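PDB 5ZRU: alpha-1,3-glucanase from Bacillus circulans, which probably hydrolyses alpha-1,3-glucan as a family GH87 glycoside hydrolase, the chain here being its metal-binding catalytic unit. Local coordinates for residues A501-Y506 with S531-P536; A540-Y545 with F573-Q578. All coordinates share one frame; numbering follows the deposited sequence.

Contact 1: residues A501-Y506 with S531-P536; sequences AIQFGY and SRFSSP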
loop_
_atom_site.group_PDB
_atom_site.type_symbol
_atom_site.label_atom_id
_atom_site.label_comp_id
_atom_site.label_asym_id
_atom_site.label_seq_id
_atom_site.Cartn_x
_atom_site.Cartn_y
_atom_site.Cartn_z
ATOM N N ALA A 501 1.486 11.107 19.390
ATOM C CA ALA A 501 1.285 11.620 18.033
ATOM C C ALA A 501 2.609 11.843 17.306
ATOM O O ALA A 501 2.762 11.458 16.142
ATOM C CB ALA A 501 0.472 12.920 18.069
ATOM N N ILE A 502 3.571 12.486 17.956
ATOM C CA ILE A 502 4.858 12.795 17.339
ATOM C C ILE A 502 5.958 12.286 18.260
ATOM O O ILE A 502 5.972 12.628 19.448
ATOM C CB ILE A 502 5.020 14.305 17.087
ATOM C CG1 ILE A 502 3.864 14.824 16.234
ATOM C CG2 ILE A 502 6.343 14.597 16.394
ATOM C CD1 ILE A 502 3.831 16.337 16.151
ATOM N N GLN A 503 6.874 11.477 17.712
ATOM C CA GLN A 503 7.886 10.759 18.497
ATOM C C GLN A 503 9.271 10.963 17.894
ATOM O O GLN A 503 9.453 10.793 16.681
ATOM C CB GLN A 503 7.552 9.257 18.561
ATOM C CG GLN A 503 8.646 8.351 19.137
ATOM C CD GLN A 503 8.131 6.938 19.410
ATOM O OE1 GLN A 503 6.997 6.765 19.839
ATOM N NE2 GLN A 503 8.964 5.928 19.157
ATOM N N PHE A 504 10.244 11.325 18.745
ATOM C CA PHE A 504 11.644 11.506 18.375
ATOM C C PHE A 504 12.510 10.606 19.240
ATOM O O PHE A 504 12.347 10.589 20.461
ATOM C CB PHE A 504 12.184 12.932 18.630
ATOM C CG PHE A 504 11.444 14.041 17.959
ATOM C CD1 PHE A 504 10.215 14.467 18.439
ATOM C CD2 PHE A 504 12.032 14.739 16.916
ATOM C CE1 PHE A 504 9.562 15.537 17.848
ATOM C CE2 PHE A 504 11.372 15.818 16.324
ATOM C CZ PHE A 504 10.145 16.202 16.791
ATOM N N GLY A 505 13.481 9.928 18.639
ATOM C CA GLY A 505 14.402 9.174 19.468
ATOM C C GLY A 505 15.628 8.687 18.726
ATOM O O GLY A 505 15.821 8.970 17.541
ATOM N N TYR A 506 16.437 7.912 19.465
ATOM C CA TYR A 506 17.816 7.535 19.146
ATOM C C TYR A 506 18.700 8.779 19.138
ATOM O O TYR A 506 18.193 9.904 19.222
ATOM C CB TYR A 506 17.895 6.734 17.837
ATOM C CG TYR A 506 17.381 5.318 18.051
ATOM C CD1 TYR A 506 16.026 5.079 18.193
ATOM C CD2 TYR A 506 18.253 4.238 18.167
ATOM C CE1 TYR A 506 15.529 3.805 18.415
ATOM C CE2 TYR A 506 17.763 2.945 18.401
ATOM C CZ TYR A 506 16.394 2.744 18.520
ATOM O OH TYR A 506 15.865 1.489 18.748
ATOM N N SER A 531 6.315 0.810 28.151
ATOM C CA SER A 531 7.139 1.519 27.182
ATOM C C SER A 531 8.421 0.750 26.915
ATOM O O SER A 531 9.079 0.267 27.845
ATOM C CB SER A 531 7.469 2.945 27.674
ATOM O OG SER A 531 8.410 3.592 26.826
ATOM N N ARG A 532 8.773 0.638 25.635
ATOM C CA ARG A 532 10.083 0.105 25.280
ATOM C C ARG A 532 11.189 1.059 25.704
ATOM O O ARG A 532 12.175 0.646 26.325
ATOM C CB ARG A 532 10.156 -0.154 23.775
ATOM C CG ARG A 532 11.544 -0.609 23.274
ATOM C CD ARG A 532 11.544 -0.680 21.753
ATOM N NE ARG A 532 12.811 -1.118 21.176
ATOM C CZ ARG A 532 13.117 -0.998 19.886
ATOM N NH1 ARG A 532 12.256 -0.429 19.048
ATOM N NH2 ARG A 532 14.285 -1.430 19.430
ATOM N N PHE A 533 11.032 2.348 25.398
ATOM C CA PHE A 533 12.147 3.281 25.480
ATOM C C PHE A 533 12.242 4.023 26.802
ATOM O O PHE A 533 13.338 4.468 27.160
ATOM C CB PHE A 533 12.058 4.321 24.359
ATOM C CG PHE A 533 12.154 3.740 22.983
ATOM C CD1 PHE A 533 13.306 3.066 22.575
ATOM C CD2 PHE A 533 11.104 3.878 22.091
ATOM C CE1 PHE A 533 13.402 2.535 21.293
ATOM C CE2 PHE A 533 11.192 3.343 20.810
ATOM C CZ PHE A 533 12.341 2.679 20.411
ATOM N N SER A 534 11.140 4.175 27.530
ATOM C CA SER A 534 11.106 5.115 28.638
ATOM C C SER A 534 10.358 4.489 29.801
ATOM O O SER A 534 10.020 3.299 29.797
ATOM C CB SER A 534 10.439 6.435 28.221
ATOM O OG SER A 534 10.828 6.814 26.917
ATOM N N SER A 535 10.113 5.310 30.811
ATOM C CA SER A 535 9.264 4.906 31.907
ATOM C C SER A 535 7.814 4.859 31.431
ATOM O O SER A 535 7.471 5.469 30.412
ATOM C CB SER A 535 9.429 5.884 33.063
ATOM O OG SER A 535 9.330 7.208 32.588
ATOM N N PRO A 536 6.946 4.135 32.145
ATOM C CA PRO A 536 5.549 4.022 31.703
ATOM C C PRO A 536 4.891 5.384 31.559
ATOM O O PRO A 536 5.181 6.322 32.303
ATOM C CB PRO A 536 4.883 3.207 32.821
ATOM C CG PRO A 536 5.997 2.488 33.481
ATOM C CD PRO A 536 7.188 3.380 33.391
HETATM O O HOH W 1 14.064 0.104 16.819
#

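Contact 2: residues A540-Y545 with F573-Q578; sequences AAIYTY and FNLTIQ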
loop_
_atom_site.group_PDB
_atom_site.type_symbol
_atom_site.label_atom_id
_atom_site.label_comp_id
_atom_site.label_asym_id
_atom_site.label_seq_id
_atom_site.Cartn_x
_atom_site.Cartn_y
_atom_site.Cartn_z
ATOM N N ALA A 540 1.251 10.706 24.458
ATOM C CA ALA A 540 1.346 12.157 24.514
ATOM C C ALA A 540 1.180 12.789 23.133
ATOM O O ALA A 540 1.211 12.119 22.097
ATOM C CB ALA A 540 2.693 12.582 25.108
ATOM N N ALA A 541 1.036 14.117 23.134
ATOM C CA ALA A 541 1.096 14.866 21.880
ATOM C C ALA A 541 2.496 14.822 21.277
ATOM O O ALA A 541 2.659 14.593 20.074
ATOM C CB ALA A 541 0.670 16.314 22.106
ATOM N N ILE A 542 3.520 15.075 22.092
ATOM C CA ILE A 542 4.906 15.067 21.643
ATOM C C ILE A 542 5.725 14.261 22.637
ATOM O O ILE A 542 5.619 14.474 23.849
ATOM C CB ILE A 542 5.477 16.493 21.510
ATOM C CG1 ILE A 542 4.579 17.341 20.600
ATOM C CG2 ILE A 542 6.907 16.449 20.993
ATOM C CD1 ILE A 542 4.918 18.845 20.618
ATOM N N TYR A 543 6.582 13.390 22.115
ATOM C CA TYR A 543 7.337 12.414 22.893
ATOM C C TYR A 543 8.762 12.370 22.376
ATOM O O TYR A 543 8.973 12.251 21.170
ATOM C CB TYR A 543 6.666 11.035 22.762
ATOM C CG TYR A 543 7.417 9.835 23.297
ATOM C CD1 TYR A 543 7.922 9.812 24.595
ATOM C CD2 TYR A 543 7.552 8.688 22.519
ATOM C CE1 TYR A 543 8.587 8.681 25.088
ATOM C CE2 TYR A 543 8.201 7.562 22.999
ATOM C CZ TYR A 543 8.713 7.564 24.283
ATOM O OH TYR A 543 9.337 6.433 24.754
ATOM N N THR A 544 9.748 12.468 23.270
ATOM C CA THR A 544 11.109 12.128 22.891
ATOM C C THR A 544 11.681 11.143 23.899
ATOM O O THR A 544 11.341 11.164 25.088
ATOM C CB THR A 544 12.043 13.359 22.769
ATOM O OG1 THR A 544 12.582 13.691 24.054
ATOM C CG2 THR A 544 11.302 14.584 22.165
ATOM N N TYR A 545 12.515 10.242 23.396
ATOM C CA TYR A 545 13.312 9.346 24.226
ATOM C C TYR A 545 14.792 9.527 23.906
ATOM O O TYR A 545 15.592 8.599 24.036
ATOM C CB TYR A 545 12.865 7.889 24.065
ATOM C CG TYR A 545 12.886 7.359 22.652
ATOM C CD1 TYR A 545 11.854 7.664 21.759
ATOM C CD2 TYR A 545 13.914 6.529 22.211
ATOM C CE1 TYR A 545 11.866 7.185 20.461
ATOM C CE2 TYR A 545 13.928 6.034 20.906
ATOM C CZ TYR A 545 12.894 6.366 20.040
ATOM O OH TYR A 545 12.890 5.893 18.745
ATOM N N PHE A 573 16.485 17.595 25.385
ATOM C CA PHE A 573 15.867 17.894 24.097
ATOM C C PHE A 573 15.264 19.295 24.126
ATOM O O PHE A 573 14.518 19.637 25.049
ATOM C CB PHE A 573 14.791 16.850 23.781
ATOM C CG PHE A 573 14.281 16.911 22.371
ATOM C CD1 PHE A 573 13.283 17.808 22.017
ATOM C CD2 PHE A 573 14.798 16.062 21.397
ATOM C CE1 PHE A 573 12.815 17.869 20.712
ATOM C CE2 PHE A 573 14.330 16.116 20.096
ATOM C CZ PHE A 573 13.341 17.019 19.754
ATOM N N ASN A 574 15.582 20.097 23.105
ATOM C CA ASN A 574 15.175 21.502 23.027
ATOM C C ASN A 574 13.889 21.610 22.212
ATOM O O ASN A 574 13.924 21.667 20.981
ATOM C CB ASN A 574 16.282 22.342 22.401
ATOM C CG ASN A 574 17.627 22.132 23.072
ATOM O OD1 ASN A 574 18.519 21.477 22.516
ATOM N ND2 ASN A 574 17.783 22.686 24.269
ATOM N N LEU A 575 12.752 21.668 22.896
ATOM C CA LEU A 575 11.444 21.764 22.253
ATOM C C LEU A 575 10.922 23.184 22.413
ATOM O O LEU A 575 10.789 23.674 23.537
ATOM C CB LEU A 575 10.459 20.760 22.855
ATOM C CG LEU A 575 9.017 20.745 22.331
ATOM C CD1 LEU A 575 8.937 20.259 20.882
ATOM C CD2 LEU A 575 8.106 19.921 23.241
ATOM N N THR A 576 10.636 23.841 21.293
ATOM C CA THR A 576 10.038 25.171 21.275
ATOM C C THR A 576 8.606 25.046 20.775
ATOM O O THR A 576 8.368 24.413 19.743
ATOM C CB THR A 576 10.823 26.111 20.359
ATOM O OG1 THR A 576 12.164 26.252 20.845
ATOM C CG2 THR A 576 10.149 27.477 20.295
ATOM N N ILE A 577 7.655 25.625 21.504
ATOM C CA ILE A 577 6.253 25.636 21.095
ATOM C C ILE A 577 5.757 27.067 21.194
ATOM O O ILE A 577 5.606 27.598 22.302
ATOM C CB ILE A 577 5.389 24.701 21.945
ATOM C CG1 ILE A 577 5.973 23.288 21.877
ATOM C CG2 ILE A 577 3.957 24.715 21.448
ATOM C CD1 ILE A 577 5.355 22.362 22.822
ATOM N N GLN A 578 5.492 27.684 20.047
ATOM C CA GLN A 578 5.183 29.110 19.980
ATOM C C GLN A 578 4.075 29.382 18.956
ATOM O O GLN A 578 3.523 28.456 18.344
ATOM C CB GLN A 578 6.454 29.910 19.634
ATOM C CG GLN A 578 7.171 29.393 18.388
ATOM C CD GLN A 578 8.518 30.038 18.137
ATOM O OE1 GLN A 578 9.087 30.705 19.008
ATOM N NE2 GLN A 578 9.038 29.840 16.938
ATOM O OXT GLN A 578 3.689 30.535 18.728
#

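Contact 1: residues A501-Y506 with S531-P536
Tyr506 and Phe533 meet as an oblique aromatic pair, their ring planes at 80° and centroids 5.8 Å apart. Its closest apolar approach joins Tyr506 CE1 to Phe533 CE1 at 3.8 Å, while the phenol OH lies near the plane of the Phe533 ring, at its edge. On the Gln503 side, NE2 reaches Phe533 CE2 at 3.8 Å, with amide and ring planes 83° apart. The glutamine can span this gap because CG is anti to the backbone N (chi1 170°) and the chain stays extended beyond it; its NE2 donates to the backbone O of Glu471. The Phe533 ring also stacks on that of Tyr545, outside the two segments. Arg532 presents one face of its guanidinium to Tyr506 OH. The NH2 to OH angle is poor for a hydrogen bond, and a water joins the pair instead, 3.0 Å from Tyr506 OH and accepting from Arg532 NH1 at 2.9 Å. Within the loop, Ser534 N donates to Ser531 OG (2.9 Å), an ST motif beside Phe533. With an alanine in place of Phe533, the Gln503 amide and the Tyr506 ring would probably lose the ring that separates them, and Tyr545 its stacking partner. The contact thus lays loop 531-536 against Gln503 of strand 502-505 and Tyr506 just past its end, characteristic of a parallel beta-helix whose turns carry loops folded over an outer face.

Contact 2: residues A540-Y545 with F573-Q578
Thr544 meets Phe573, and Ile542 meets Leu575 and Ile577 of the C-terminal strand 574-577, in the interior of a right-handed parallel beta-helix, the fold of the pectate-lyase-like clan. The CA atoms lie 7.6 Å apart for Thr544 and Phe573 and 9.4 Å apart for Ile542 and Leu575, and no hydrogen bond crosses, so the contact is made by side chains. In Thr544, CB already comes within 4.1 Å of Phe573 CD2. There the side chain branches. OG1 passes beside Phe573 CB and takes its polar partners elsewhere, from Gln570 N and to Thr546 O. The methyl branch, CG2, is anti to the carbonyl carbon, which points it at the aromatic ring. The Phe573 ring, swung away from the backbone N (chi1 -169°), turns one face to this methyl; the same ring also meets that of Phe504. Further along, Ile542 CD1 reaches two partners, Leu575 CD2 at 4.3 Å and, tip to tip, Ile577 CD1 at 4.2 Å; Phe553 touches both Ile542 and Leu575. At the threonine end the fit is nearly axial: CG2 of Thr544 stands 3.6 Å from the centroid of the Phe573 ring, 5° off its normal, a CH-pi contact over the face.

How the contacts relate
Contact 1 closes before contact 2 opens along the chain, and their centres lie 11 Å apart, both within the D2 range of the catalytic unit. Strands 502-505 and 542-544 are parallel neighbours on one face of the beta-helix, joined by a probable backbone hydrogen bond from Tyr543 N to Ile502 O (2.8 Å). The side chains divide accordingly: contact 1 covers an outer face with a loop, while contact 2 packs within the interior, between that face and the last strand, 574-577. Ser534 OG and Tyr543 OH, 2.7 Å apart, probably bond the two directly. Both lie in the last turns of the beta-helix, where the side chain of Ile577 is about 11 Å from a bound calcium ion.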